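Side-chain contacts in penaeus monodon metallodensovirus major capsid protein (Penaeus monodon metallodensovirus, PDB 6WH7), which forms, in 60 copies, the capsid shell of a shrimp parvovirus and probably encloses its single-stranded DNA genome: residues T176-S181 with L186-S191; V70-L75 with E79-P84; N104-N109 with S232-A237. All blocks are in the same frame, centred on the assembly; numbering follows the deposited sequence.

Interactions 1 and 2 lie side by side, their centres about 8 Å apart, and both use one sheet of the jelly-roll fold known from parvovirus capsids: strand 79-83 of interaction 2 is the direct neighbour of strand 189-191 of interaction 1. Interaction 3 stands apart, about 20 Å from the first and about 24 Å from the second between centres, where a loop leads into helix 108-113 and meets the loop after strand 229-230. Along the chain interaction 2 closes first; interaction 1 is nested within the long loop closed by interaction 3. Interaction 2 joins two facing sheets where the chain turns a corner, interaction 1 ties strand 169-179 of a further sheet to edge strand 189-191, and interaction 3 lies where a neighbouring subunit touches segment 104-109.

Interaction 1: T176-S181 with L186-S191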
loop_
_atom_site.group_PDB
_atom_site.type_symbol
_atom_site.label_atom_id
_atom_site.label_comp_id
_atom_site.label_asym_id
_atom_site.label_seq_id
_atom_site.Cartn_x
_atom_site.Cartn_y
_atom_site.Cartn_z
ATOM N N THR A 176 14.842 -29.802 -109.965
ATOM C CA THR A 176 15.645 -29.912 -108.762
ATOM C C THR A 176 15.627 -31.342 -108.242
ATOM O O THR A 176 14.666 -32.086 -108.442
ATOM C CB THR A 176 15.115 -28.954 -107.694
ATOM O OG1 THR A 176 15.202 -27.609 -108.176
ATOM C CG2 THR A 176 15.899 -29.065 -106.404
ATOM N N VAL A 177 16.715 -31.732 -107.584
ATOM C CA VAL A 177 16.764 -32.978 -106.845
ATOM C C VAL A 177 17.377 -32.681 -105.481
ATOM O O VAL A 177 17.953 -31.620 -105.256
ATOM C CB VAL A 177 17.549 -34.072 -107.594
ATOM C CG1 VAL A 177 19.041 -33.816 -107.527
ATOM C CG2 VAL A 177 17.167 -35.437 -107.089
ATOM N N TRP A 178 17.237 -33.634 -104.561
ATOM C CA TRP A 178 17.629 -33.474 -103.163
ATOM C C TRP A 178 18.725 -34.470 -102.815
ATOM O O TRP A 178 18.442 -35.549 -102.278
ATOM C CB TRP A 178 16.436 -33.659 -102.233
ATOM C CG TRP A 178 15.463 -32.552 -102.280
ATOM C CD1 TRP A 178 15.583 -31.394 -102.967
ATOM C CD2 TRP A 178 14.216 -32.488 -101.596
ATOM N NE1 TRP A 178 14.489 -30.604 -102.758
ATOM C CE2 TRP A 178 13.631 -31.256 -101.916
ATOM C CE3 TRP A 178 13.533 -33.355 -100.745
ATOM C CZ2 TRP A 178 12.399 -30.868 -101.417
ATOM C CZ3 TRP A 178 12.316 -32.969 -100.254
ATOM C CH2 TRP A 178 11.760 -31.737 -100.588
ATOM N N PRO A 179 19.982 -34.149 -103.106
ATOM C CA PRO A 179 21.072 -35.051 -102.734
ATOM C C PRO A 179 21.137 -35.225 -101.228
ATOM O O PRO A 179 21.004 -34.267 -100.469
ATOM C CB PRO A 179 22.313 -34.337 -103.270
ATOM C CG PRO A 179 21.804 -33.477 -104.346
ATOM C CD PRO A 179 20.479 -32.999 -103.872
ATOM N N VAL A 180 21.338 -36.469 -100.794
ATOM C CA VAL A 180 21.419 -36.708 -99.364
ATOM C C VAL A 180 22.750 -36.216 -98.827
ATOM O O VAL A 180 22.881 -35.973 -97.625
ATOM C CB VAL A 180 21.211 -38.199 -99.044
ATOM C CG1 VAL A 180 22.466 -38.990 -99.318
ATOM C CG2 VAL A 180 20.744 -38.386 -97.649
ATOM N N SER A 181 23.742 -36.048 -99.701
ATOM C CA SER A 181 25.041 -35.516 -99.322
ATOM C C SER A 181 25.032 -34.009 -99.182
ATOM O O SER A 181 26.008 -33.437 -98.691
ATOM C CB SER A 181 26.089 -35.913 -100.354
ATOM O OG SER A 181 25.804 -35.321 -101.605
ATOM N N LEU A 186 21.293 -26.024 -96.517
ATOM C CA LEU A 186 19.880 -26.305 -96.705
ATOM C C LEU A 186 19.548 -25.818 -98.102
ATOM O O LEU A 186 19.240 -24.651 -98.329
ATOM C CB LEU A 186 19.077 -25.587 -95.633
ATOM C CG LEU A 186 19.482 -25.954 -94.208
ATOM C CD1 LEU A 186 18.901 -24.985 -93.217
ATOM C CD2 LEU A 186 19.032 -27.349 -93.878
ATOM N N ASP A 187 19.620 -26.744 -99.050
ATOM C CA ASP A 187 19.314 -26.484 -100.442
ATOM C C ASP A 187 18.044 -27.151 -100.931
ATOM O O ASP A 187 17.730 -27.033 -102.116
ATOM C CB ASP A 187 20.492 -26.892 -101.324
ATOM C CG ASP A 187 20.887 -28.320 -101.123
ATOM O OD1 ASP A 187 20.397 -28.943 -100.162
ATOM O OD2 ASP A 187 21.685 -28.831 -101.933
ATOM N N TYR A 188 17.323 -27.878 -100.086
ATOM C CA TYR A 188 16.190 -28.635 -100.594
ATOM C C TYR A 188 15.048 -27.662 -100.816
ATOM O O TYR A 188 14.496 -27.115 -99.861
ATOM C CB TYR A 188 15.775 -29.735 -99.625
ATOM C CG TYR A 188 16.821 -30.781 -99.356
ATOM C CD1 TYR A 188 17.774 -31.096 -100.300
ATOM C CD2 TYR A 188 16.803 -31.509 -98.184
ATOM C CE1 TYR A 188 18.714 -32.060 -100.059
ATOM C CE2 TYR A 188 17.735 -32.481 -97.938
ATOM C CZ TYR A 188 18.686 -32.753 -98.878
ATOM O OH TYR A 188 19.616 -33.727 -98.640
ATOM N N VAL A 189 14.660 -27.481 -102.071
ATOM C CA VAL A 189 13.665 -26.491 -102.447
ATOM C C VAL A 189 12.411 -27.219 -102.886
ATOM O O VAL A 189 12.473 -28.169 -103.674
ATOM C CB VAL A 189 14.177 -25.545 -103.549
ATOM C CG1 VAL A 189 15.286 -24.694 -103.035
ATOM C CG2 VAL A 189 14.690 -26.323 -104.703
ATOM N N ALA A 190 11.280 -26.790 -102.355
ATOM C CA ALA A 190 9.983 -27.289 -102.760
ATOM C C ALA A 190 9.153 -26.126 -103.258
ATOM O O ALA A 190 9.138 -25.059 -102.645
ATOM C CB ALA A 190 9.276 -27.972 -101.608
ATOM N N SER A 191 8.473 -26.329 -104.370
ATOM C CA SER A 191 7.558 -25.337 -104.910
ATOM C C SER A 191 6.149 -25.792 -104.577
ATOM O O SER A 191 5.657 -26.771 -105.142
ATOM C CB SER A 191 7.750 -25.176 -106.414
ATOM O OG SER A 191 6.854 -24.215 -106.939
#
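Trp178 and Tyr188 lie against each other as an offset stack, the five-membered ring of the indole and the phenol ring having centroids 4.4 Å apart and planes inclined at 28°. Each ring also takes the other residue's CB over a face: Tyr188 CB stands 3.5 Å from the centroid of the Trp178 five-membered ring, while Trp178 CB makes the reciprocal CH-pi contact with the Tyr188 ring. In Tyr188 CG stands opposite the carbonyl carbon (chi1 -62°), which leads the phenol past the indole to Pro179. There its OH donates to Pro179 O at the ring edge; the modelled length, 2.4 Å, is too short to be taken literally.

The indole is anchored from the other end. Trp178 NE1 gives a bent bond (139°) to Val189 O at 3.3 Å, the oxygen close to the indole plane but the donor above the carbonyl plane. Ala190 CB sits at the indole edge, 4.3 Å from Trp178 CZ2, and Thr176 CG2 meets Val189 CG2 at 3.4 Å.

Further out, Ile341, Ile344, Val170 and Pro172 pack round Trp178, whose backbone pairs with Ile341, while that of Tyr188 pairs with Val82. The stack therefore bridges two sheets, linking strand 169-179 to strand 189-191, the short outer strand that, within this chain, extends one sheet of the jelly roll.

Interaction 2: V70-L75 with E79-P84; sequences VNIRGL and EMIVIP
Ile72, Leu75 and Ile81 supply most of the apolar contact, through methyl ends of Ile72 and Leu75 that close on the CG1 methylene of Ile81. Ile72 CG2 approaches Ile81 CG1 to 3.7 Å, with Ile72 CD1 also near at 3.9 Å, and Leu75 CD2 reaches the same carbon at 3.7 Å. The two isoleucines run past one another in opposite senses. Leu75 owes its reach to its first torsion: with CG opposite the backbone N (chi1 -170°), the isobutyl group is carried over the second strand, and its other branch, CD1, lies 3.4 Å from Glu79 CG. Here an acidic residue contributes its aliphatic stem to the apolar packing.

The polar side belongs to Glu79, whose chain stretches beyond CG to bring the carboxylate back beside the corner at Gly74. Its OE2 lies 2.9 Å from Gly74 O, two acceptors that do not bond to each other. The carboxylate is held from outside the two segments: OE2 accepts from Thr76 N, in the short connection between the strands, and OE1 forms a salt bridge with Lys173.

Strand 59-75 pairs with strand 287-302 in one sheet and strand 79-83 with strand 270-274 in the other, so the contact faces across the jelly-roll barrel just where the chain turns from sheet to sheet. Between the segments the attraction is mainly apolar packing; the polar partners of Glu79 come from outside them, and both oxygens of its buried carboxylate have one, OE2 in Thr76 N and OE1 in Lys173.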
loop_
_atom_site.group_PDB
_atom_site.type_symbol
_atom_site.label_atom_id
_atom_site.label_comp_id
_atom_site.label_asym_id
_atom_site.label_seq_id
_atom_site.Cartn_x
_atom_site.Cartn_y
_atom_site.Cartn_z
ATOM N N VAL A 70 25.144 -21.914 -93.996
ATOM C CA VAL A 70 24.129 -22.178 -95.002
ATOM C C VAL A 70 24.002 -20.948 -95.881
ATOM O O VAL A 70 23.894 -19.829 -95.375
ATOM C CB VAL A 70 22.779 -22.531 -94.361
ATOM C CG1 VAL A 70 21.741 -22.753 -95.427
ATOM C CG2 VAL A 70 22.915 -23.747 -93.485
ATOM N N ASN A 71 24.022 -21.156 -97.192
ATOM C CA ASN A 71 23.778 -20.108 -98.175
ATOM C C ASN A 71 22.546 -20.489 -98.976
ATOM O O ASN A 71 22.577 -21.449 -99.749
ATOM C CB ASN A 71 24.981 -19.922 -99.091
ATOM C CG ASN A 71 26.086 -19.149 -98.438
ATOM O OD1 ASN A 71 25.841 -18.259 -97.639
ATOM N ND2 ASN A 71 27.316 -19.515 -98.739
ATOM N N ILE A 72 21.472 -19.735 -98.801
ATOM C CA ILE A 72 20.236 -19.950 -99.537
ATOM C C ILE A 72 20.179 -18.936 -100.662
ATOM O O ILE A 72 20.148 -17.728 -100.416
ATOM C CB ILE A 72 19.013 -19.832 -98.620
ATOM C CG1 ILE A 72 19.031 -20.958 -97.599
ATOM C CG2 ILE A 72 17.742 -19.880 -99.429
ATOM C CD1 ILE A 72 18.008 -20.801 -96.553
ATOM N N ARG A 73 20.172 -19.419 -101.898
ATOM C CA ARG A 73 20.210 -18.533 -103.046
ATOM C C ARG A 73 19.233 -18.991 -104.112
ATOM O O ARG A 73 18.940 -20.181 -104.246
ATOM C CB ARG A 73 21.604 -18.451 -103.649
ATOM C CG ARG A 73 22.590 -17.720 -102.797
ATOM C CD ARG A 73 23.871 -17.587 -103.546
ATOM N NE ARG A 73 23.625 -16.907 -104.809
ATOM C CZ ARG A 73 23.500 -15.594 -104.936
ATOM N NH1 ARG A 73 23.594 -14.811 -103.876
ATOM N NH2 ARG A 73 23.271 -15.067 -106.125
ATOM N N GLY A 74 18.740 -18.023 -104.880
ATOM C CA GLY A 74 17.852 -18.317 -105.982
ATOM C C GLY A 74 16.490 -18.817 -105.580
ATOM O O GLY A 74 15.830 -19.488 -106.373
ATOM N N LEU A 75 16.042 -18.500 -104.373
ATOM C CA LEU A 75 14.769 -18.990 -103.866
ATOM C C LEU A 75 13.712 -17.939 -104.176
ATOM O O LEU A 75 13.759 -16.830 -103.639
ATOM C CB LEU A 75 14.861 -19.255 -102.367
ATOM C CG LEU A 75 13.715 -19.992 -101.686
ATOM C CD1 LEU A 75 13.758 -21.434 -102.102
ATOM C CD2 LEU A 75 13.774 -19.860 -100.183
ATOM N N GLU A 79 8.663 -20.881 -104.005
ATOM C CA GLU A 79 9.415 -22.017 -103.506
ATOM C C GLU A 79 9.934 -21.755 -102.094
ATOM O O GLU A 79 10.087 -20.613 -101.662
ATOM C CB GLU A 79 10.550 -22.337 -104.474
ATOM C CG GLU A 79 11.494 -21.194 -104.681
ATOM C CD GLU A 79 12.456 -21.420 -105.827
ATOM O OE1 GLU A 79 12.568 -22.562 -106.297
ATOM O OE2 GLU A 79 13.119 -20.455 -106.252
ATOM N N MET A 80 10.185 -22.840 -101.365
ATOM C CA MET A 80 10.640 -22.760 -99.985
ATOM C C MET A 80 11.778 -23.746 -99.773
ATOM O O MET A 80 11.905 -24.737 -100.488
ATOM C CB MET A 80 9.510 -23.078 -99.008
ATOM C CG MET A 80 9.191 -24.547 -98.960
ATOM S SD MET A 80 7.607 -24.948 -98.251
ATOM C CE MET A 80 6.627 -24.908 -99.728
ATOM N N ILE A 81 12.609 -23.462 -98.779
ATOM C CA ILE A 81 13.639 -24.394 -98.336
ATOM C C ILE A 81 13.029 -25.337 -97.318
ATOM O O ILE A 81 12.378 -24.902 -96.367
ATOM C CB ILE A 81 14.843 -23.655 -97.736
ATOM C CG1 ILE A 81 15.552 -22.831 -98.795
ATOM C CG2 ILE A 81 15.815 -24.637 -97.134
ATOM C CD1 ILE A 81 16.145 -23.665 -99.864
ATOM N N VAL A 82 13.242 -26.627 -97.514
ATOM C CA VAL A 82 12.716 -27.656 -96.633
ATOM C C VAL A 82 13.815 -28.026 -95.654
ATOM O O VAL A 82 14.874 -28.510 -96.062
ATOM C CB VAL A 82 12.248 -28.878 -97.432
ATOM C CG1 VAL A 82 11.712 -29.937 -96.511
ATOM C CG2 VAL A 82 11.217 -28.460 -98.444
ATOM N N ILE A 83 13.583 -27.786 -94.372
ATOM C CA ILE A 83 14.593 -28.105 -93.372
ATOM C C ILE A 83 14.450 -29.586 -93.058
ATOM O O ILE A 83 13.466 -29.983 -92.422
ATOM C CB ILE A 83 14.430 -27.256 -92.104
ATOM C CG1 ILE A 83 14.265 -25.783 -92.459
ATOM C CG2 ILE A 83 15.620 -27.430 -91.201
ATOM C CD1 ILE A 83 15.357 -25.240 -93.266
ATOM N N PRO A 84 15.387 -30.430 -93.449
ATOM C CA PRO A 84 15.268 -31.868 -93.185
ATOM C C PRO A 84 15.591 -32.188 -91.732
ATOM O O PRO A 84 16.392 -33.072 -91.435
ATOM C CB PRO A 84 16.293 -32.472 -94.143
ATOM C CG PRO A 84 17.322 -31.442 -94.243
ATOM C CD PRO A 84 16.649 -30.115 -94.131
#

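Interaction 3: N104-N109 with S232-A237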
loop_
_atom_site.group_PDB
_atom_site.type_symbol
_atom_site.label_atom_id
_atom_site.label_comp_id
_atom_site.label_asym_id
_atom_site.label_seq_id
_atom_site.Cartn_x
_atom_site.Cartn_y
_atom_site.Cartn_z
ATOM N N ASN A 104 33.285 -40.892 -95.426
ATOM C CA ASN A 104 32.507 -41.149 -94.221
ATOM C C ASN A 104 32.378 -39.843 -93.450
ATOM O O ASN A 104 33.348 -39.349 -92.874
ATOM C CB ASN A 104 33.197 -42.220 -93.381
ATOM C CG ASN A 104 32.389 -42.640 -92.171
ATOM O OD1 ASN A 104 31.498 -41.929 -91.721
ATOM N ND2 ASN A 104 32.714 -43.803 -91.625
ATOM N N VAL A 105 31.158 -39.312 -93.402
ATOM C CA VAL A 105 30.872 -38.054 -92.736
ATOM C C VAL A 105 30.254 -38.245 -91.370
ATOM O O VAL A 105 29.861 -37.263 -90.735
ATOM C CB VAL A 105 29.992 -37.165 -93.625
ATOM C CG1 VAL A 105 30.802 -36.685 -94.785
ATOM C CG2 VAL A 105 28.833 -37.956 -94.145
ATOM N N HIS A 106 30.123 -39.481 -90.915
ATOM C CA HIS A 106 29.540 -39.743 -89.612
ATOM C C HIS A 106 30.444 -39.222 -88.511
ATOM O O HIS A 106 31.669 -39.267 -88.615
ATOM C CB HIS A 106 29.312 -41.237 -89.449
ATOM C CG HIS A 106 28.384 -41.810 -90.469
ATOM N ND1 HIS A 106 27.015 -41.693 -90.376
ATOM C CD2 HIS A 106 28.628 -42.449 -91.635
ATOM C CE1 HIS A 106 26.456 -42.273 -91.421
ATOM N NE2 HIS A 106 27.413 -42.734 -92.204
ATOM N N HIS A 107 29.831 -38.709 -87.456
ATOM C CA HIS A 107 30.594 -38.279 -86.304
ATOM C C HIS A 107 31.104 -39.503 -85.561
ATOM O O HIS A 107 30.493 -40.572 -85.594
ATOM C CB HIS A 107 29.726 -37.413 -85.400
ATOM C CG HIS A 107 30.490 -36.666 -84.358
ATOM N ND1 HIS A 107 30.879 -37.236 -83.169
ATOM C CD2 HIS A 107 30.926 -35.388 -84.323
ATOM C CE1 HIS A 107 31.531 -36.344 -82.448
ATOM N NE2 HIS A 107 31.573 -35.214 -83.126
ATOM N N LYS A 108 32.251 -39.357 -84.903
ATOM C CA LYS A 108 32.852 -40.525 -84.279
ATOM C C LYS A 108 32.105 -40.968 -83.034
ATOM O O LYS A 108 32.183 -42.143 -82.673
ATOM C CB LYS A 108 34.312 -40.268 -83.940
ATOM C CG LYS A 108 35.174 -40.113 -85.147
ATOM C CD LYS A 108 36.618 -40.078 -84.788
ATOM C CE LYS A 108 37.058 -41.441 -84.337
ATOM N NZ LYS A 108 36.958 -42.438 -85.424
ATOM N N ASN A 109 31.390 -40.065 -82.366
ATOM C CA ASN A 109 30.559 -40.495 -81.252
ATOM C C ASN A 109 29.452 -41.418 -81.709
ATOM O O ASN A 109 28.984 -42.250 -80.931
ATOM C CB ASN A 109 29.961 -39.301 -80.522
ATOM C CG ASN A 109 30.936 -38.652 -79.598
ATOM O OD1 ASN A 109 31.904 -39.269 -79.177
ATOM N ND2 ASN A 109 30.681 -37.409 -79.252
ATOM N N SER A 232 20.945 -50.697 -83.897
ATOM C CA SER A 232 21.568 -50.627 -85.207
ATOM C C SER A 232 21.719 -49.171 -85.616
ATOM O O SER A 232 21.360 -48.255 -84.875
ATOM C CB SER A 232 20.752 -51.405 -86.243
ATOM O OG SER A 232 21.347 -51.317 -87.522
ATOM N N ASP A 233 22.259 -48.955 -86.811
ATOM C CA ASP A 233 22.427 -47.603 -87.311
ATOM C C ASP A 233 21.109 -47.059 -87.840
ATOM O O ASP A 233 20.228 -47.812 -88.260
ATOM C CB ASP A 233 23.498 -47.542 -88.398
ATOM C CG ASP A 233 23.170 -48.398 -89.594
ATOM O OD1 ASP A 233 22.198 -49.181 -89.536
ATOM O OD2 ASP A 233 23.885 -48.282 -90.610
ATOM N N TYR A 234 20.973 -45.732 -87.806
ATOM C CA TYR A 234 19.729 -45.122 -88.257
ATOM C C TYR A 234 19.523 -45.332 -89.749
ATOM O O TYR A 234 18.428 -45.710 -90.175
ATOM C CB TYR A 234 19.687 -43.642 -87.876
ATOM C CG TYR A 234 20.823 -42.814 -88.405
ATOM C CD1 TYR A 234 20.747 -42.201 -89.640
ATOM C CD2 TYR A 234 21.963 -42.630 -87.659
ATOM C CE1 TYR A 234 21.783 -41.452 -90.118
ATOM C CE2 TYR A 234 23.003 -41.892 -88.131
ATOM C CZ TYR A 234 22.909 -41.294 -89.355
ATOM O OH TYR A 234 23.956 -40.541 -89.824
ATOM N N GLY A 235 20.557 -45.126 -90.557
ATOM C CA GLY A 235 20.478 -45.529 -91.945
ATOM C C GLY A 235 19.422 -44.813 -92.755
ATOM O O GLY A 235 18.483 -45.452 -93.232
ATOM N N ASN A 236 19.542 -43.492 -92.867
ATOM C CA ASN A 236 18.566 -42.611 -93.525
ATOM C C ASN A 236 17.141 -42.911 -93.064
ATOM O O ASN A 236 16.207 -43.055 -93.849
ATOM C CB ASN A 236 18.710 -42.604 -95.063
ATOM C CG ASN A 236 18.404 -43.928 -95.740
ATOM O OD1 ASN A 236 17.482 -44.645 -95.384
ATOM N ND2 ASN A 236 19.185 -44.238 -96.761
ATOM N N ALA A 237 16.985 -42.945 -91.752
ATOM C CA ALA A 237 15.700 -42.977 -91.085
ATOM C C ALA A 237 15.357 -41.586 -90.581
ATOM O O ALA A 237 16.240 -40.794 -90.251
ATOM C CB ALA A 237 15.718 -43.955 -89.914
#
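His106 and Tyr234 meet through contrasting first torsions: CG of His106 lies opposite its carbonyl carbon (chi1 -60°), whereas CG of Tyr234 is placed between the backbone N and the carbonyl carbon (chi1 57°), sending the phenol toward the imidazole. The histidine stands between an Asx turn at Asn104 and the N-cap of helix 108-113 at His107, and the tyrosine comes from the loop after strand 229-230.

Only these two side chains touch across the segments. Tyr234 OH lies 3.3 Å from His106 ND1, near the imidazole plane, but the N-H is directed well off the oxygen and the bond is weak. His106 CE1 is almost as near to Tyr234 OH, at 3.4 Å, so the hydroxyl sits at the ND1-CE1 edge of the ring. The stronger partner of this hydroxyl is Glu93, which hydrogen-bonds to it through OE1 and also packs against His106. Tyr110 helps to place the tyrosine, bonding its backbone N and meeting its ring edge-to-face.

The histidine is positioned by its own segment and by another chain. Asn104 OD1 accepts from His106 N at 2.9 Å in the carbonyl plane, closing the Asx turn; the same oxygen also takes a bond from Asn312 of a neighbouring subunit. In that subunit Trp304 receives Lys108 in a cation-pi contact, so the turn leading into the helix belongs to a contact between subunits of the capsid.

At the helix start, His107 ND1 caps the first turn by accepting from Asn109 N at 3.0 Å along a fairly straight N-H (162°), the donor tilted a little from the imidazole plane.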